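Local coordinates for protein beta chain (Acipenser persicus, PDB 6IYH) that probably carries oxygen as the haem-binding beta subunit of a tetrameric fish haemoglobin, at residues P123-Q126 / A127-K131. Sequence-based numbering, arbitrary orientation.
Sequences PDVQ and AAWQK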
ATOM      1  N   PRO B 123      15.097 -19.162  -6.835  1.00 16.71           N
ATOM      2  CA  PRO B 123      13.843 -18.802  -6.126  1.00 16.00           C
ATOM      3  C   PRO B 123      13.854 -18.958  -4.593  1.00 17.15           C
ATOM      4  O   PRO B 123      13.335 -18.101  -3.875  1.00 14.25           O
ATOM      5  CB  PRO B 123      12.809 -19.693  -6.817  1.00 15.94           C
ATOM      6  CG  PRO B 123      13.369 -19.863  -8.189  1.00 16.26           C
ATOM      7  CD  PRO B 123      14.806 -20.092  -7.943  1.00 17.22           C
ATOM      8  N   ASP B 124      14.499 -20.008  -4.054  1.00 16.42           N
ATOM      9  CA  ASP B 124      14.606 -20.205  -2.615  1.00 16.64           C
ATOM     10  C   ASP B 124      15.453 -19.153  -1.939  1.00 14.23           C
ATOM     11  O   ASP B 124      15.160 -18.742  -0.829  1.00 14.13           O
ATOM     12  CB  ASP B 124      15.134 -21.634  -2.253  1.00 20.94           C
ATOM     13  CG  ASP B 124      16.605 -21.860  -2.625  1.00 24.07           C
ATOM     14  OD1 ASP B 124      16.841 -21.851  -3.807  1.00 30.91           O
ATOM     15  OD2 ASP B 124      17.459 -22.003  -1.738  1.00 26.36           O
ATOM     16  N   VAL B 125      16.515 -18.753  -2.614  1.00 14.17           N
ATOM     17  CA  VAL B 125      17.436 -17.773  -2.072  1.00 14.14           C
ATOM     18  C   VAL B 125      16.699 -16.403  -2.053  1.00 12.13           C
ATOM     19  O   VAL B 125      16.748 -15.718  -1.056  1.00 13.61           O
ATOM     20  CB  VAL B 125      18.768 -17.722  -2.870  1.00 15.21           C
ATOM     21  CG1 VAL B 125      19.553 -16.457  -2.491  1.00 14.86           C
ATOM     22  CG2 VAL B 125      19.592 -18.978  -2.489  1.00 17.47           C
ATOM     23  N   GLN B 126      16.062 -16.079  -3.169  1.00 12.20           N
ATOM     24  CA  GLN B 126      15.175 -14.825  -3.214  1.00 11.79           C
ATOM     25  C   GLN B 126      14.132 -14.860  -2.125  1.00 11.52           C
ATOM     26  O   GLN B 126      13.886 -13.888  -1.482  1.00 11.01           O
ATOM     27  CB  GLN B 126      14.518 -14.585  -4.587  1.00 12.75           C
ATOM     28  CG  GLN B 126      13.590 -13.352  -4.530  1.00 12.05           C
ATOM     29  CD  GLN B 126      12.814 -13.191  -5.766  1.00 15.14           C
ATOM     30  OE1 GLN B 126      12.976 -13.889  -6.666  1.00 15.18           O
ATOM     31  NE2 GLN B 126      11.993 -12.231  -5.785  1.00 15.56           N
ATOM     32  N   ALA B 127      13.512 -16.040  -1.862  1.00 11.41           N
ATOM     33  CA  ALA B 127      12.459 -16.119  -0.868  1.00 11.36           C
ATOM     34  C   ALA B 127      13.003 -15.832   0.475  1.00 11.23           C
ATOM     35  O   ALA B 127      12.409 -15.094   1.250  1.00 11.08           O
ATOM     36  CB  ALA B 127      11.722 -17.465  -0.914  1.00 12.44           C
ATOM     37  N   ALA B 128      14.198 -16.358   0.789  1.00 10.99           N
ATOM     38  CA  ALA B 128      14.831 -16.062   2.066  1.00 11.40           C
ATOM     39  C   ALA B 128      15.223 -14.579   2.242  1.00 11.38           C
ATOM     40  O   ALA B 128      15.006 -13.996   3.293  1.00 11.34           O
ATOM     41  CB  ALA B 128      16.101 -16.911   2.252  1.00 12.88           C
ATOM     42  N   TRP B 129      15.758 -13.986   1.191  1.00 12.38           N
ATOM     43  CA  TRP B 129      16.067 -12.553   1.169  1.00 12.45           C
ATOM     44  C   TRP B 129      14.792 -11.665   1.264  1.00 10.95           C
ATOM     45  O   TRP B 129      14.826 -10.663   1.962  1.00 10.95           O
ATOM     46  CB  TRP B 129      16.927 -12.160  -0.027  1.00 13.55           C
ATOM     47  CG  TRP B 129      18.332 -12.463   0.294  1.00 14.79           C
ATOM     48  CD1 TRP B 129      18.995 -13.616   0.062  1.00 17.39           C
ATOM     49  CD2 TRP B 129      19.194 -11.635   1.028  1.00 15.78           C
ATOM     50  NE1 TRP B 129      20.287 -13.552   0.619  1.00 19.58           N
ATOM     51  CE2 TRP B 129      20.402 -12.355   1.241  1.00 15.76           C
ATOM     52  CE3 TRP B 129      19.050 -10.364   1.607  1.00 17.00           C
ATOM     53  CZ2 TRP B 129      21.482 -11.806   1.909  1.00 18.78           C
ATOM     54  CZ3 TRP B 129      20.150  -9.809   2.317  1.00 19.81           C
ATOM     55  CH2 TRP B 129      21.348 -10.535   2.441  1.00 17.79           C
ATOM     56  N   GLN B 130      13.720 -12.066   0.637  1.00 10.39           N
ATOM     57  CA  GLN B 130      12.462 -11.316   0.810  1.00 11.34           C
ATOM     58  C   GLN B 130      11.976 -11.358   2.259  1.00 11.30           C
ATOM     59  O   GLN B 130      11.550 -10.373   2.819  1.00 10.82           O
ATOM     60  CB  GLN B 130      11.448 -11.848  -0.131  1.00 11.54           C
ATOM     61  CG  GLN B 130      10.099 -11.141  -0.045  1.00 12.03           C
ATOM     62  CD  GLN B 130      10.225  -9.685  -0.458  1.00 12.22           C
ATOM     63  OE1 GLN B 130      11.045  -9.330  -1.308  1.00 13.06           O
ATOM     64  NE2 GLN B 130       9.431  -8.829   0.211  1.00 13.11           N
ATOM     65  N   LYS B 131      12.157 -12.508   2.930  1.00 11.13           N
ATOM     66  CA  LYS B 131      11.805 -12.616   4.304  1.00 12.34           C
ATOM     67  C   LYS B 131      12.685 -11.717   5.126  1.00 11.94           C
ATOM     68  O   LYS B 131      12.218 -11.003   6.025  1.00 12.59           O
ATOM     69  CB  LYS B 131      11.886 -14.112   4.743  1.00 13.50           C
ATOM     70  CG  LYS B 131      11.598 -14.314   6.215  1.00 14.67           C
ATOM     71  CD  LYS B 131      11.674 -15.783   6.553  1.00 17.74           C
ATOM     72  CE  LYS B 131      11.622 -15.950   8.045  1.00 19.02           C
ATOM     73  NZ  LYS B 131      11.442 -17.416   8.324  1.00 24.14           N
TER
HETATM   74  O   HOH W   1      11.950  -9.929  -3.832  1.00 11.33           O
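Gln126 and Gln130, one turn apart on the same helix, are linked twice. Their backbones are joined by a hydrogen bond from Gln130 N to Gln126 O of 2.8 Å. Their amides are bridged by a water that accepts from Gln126 NE2 at 3.0 Å and donates to Gln130 OE1 at 2.7 Å. The Gln126 chain runs out extended, whereas Gln130 bends at chi2 (64°), which brings its amide oxygen OE1 round to that water. The buried Gln126 amide is thus held at both ends: NE2 donates to the water, and OE1 accepts from a basic side chain on a chain of a different protein in the assembly, probably the alpha subunit.

The same i to i+4 pattern opens the helix, with Ala127 N bonded to Pro123 O at 2.9 Å and Ala128 N to Asp124 O at 3.0 Å. Asp124 OD1 is engaged by Thr122 OG1, just ahead of the helix. Val125 O receives Trp129 N at 3.0 Å (N-H...O 167°) and also lies in plane at the indole edge, 3.3 Å from Trp129 CD1. Alongside, Val125 CG1 packs on the same CD1 at 3.9 Å.

In this globin fold, Trp129 inserts between helices 4-14 and 100-117, touching Leu13, Trp14 and Leu113, while its NE1 makes a weak hydrogen bond to Ala9 O; Gln126 packs on Ser110 of helix 100-117 and faces the chain of the other protein.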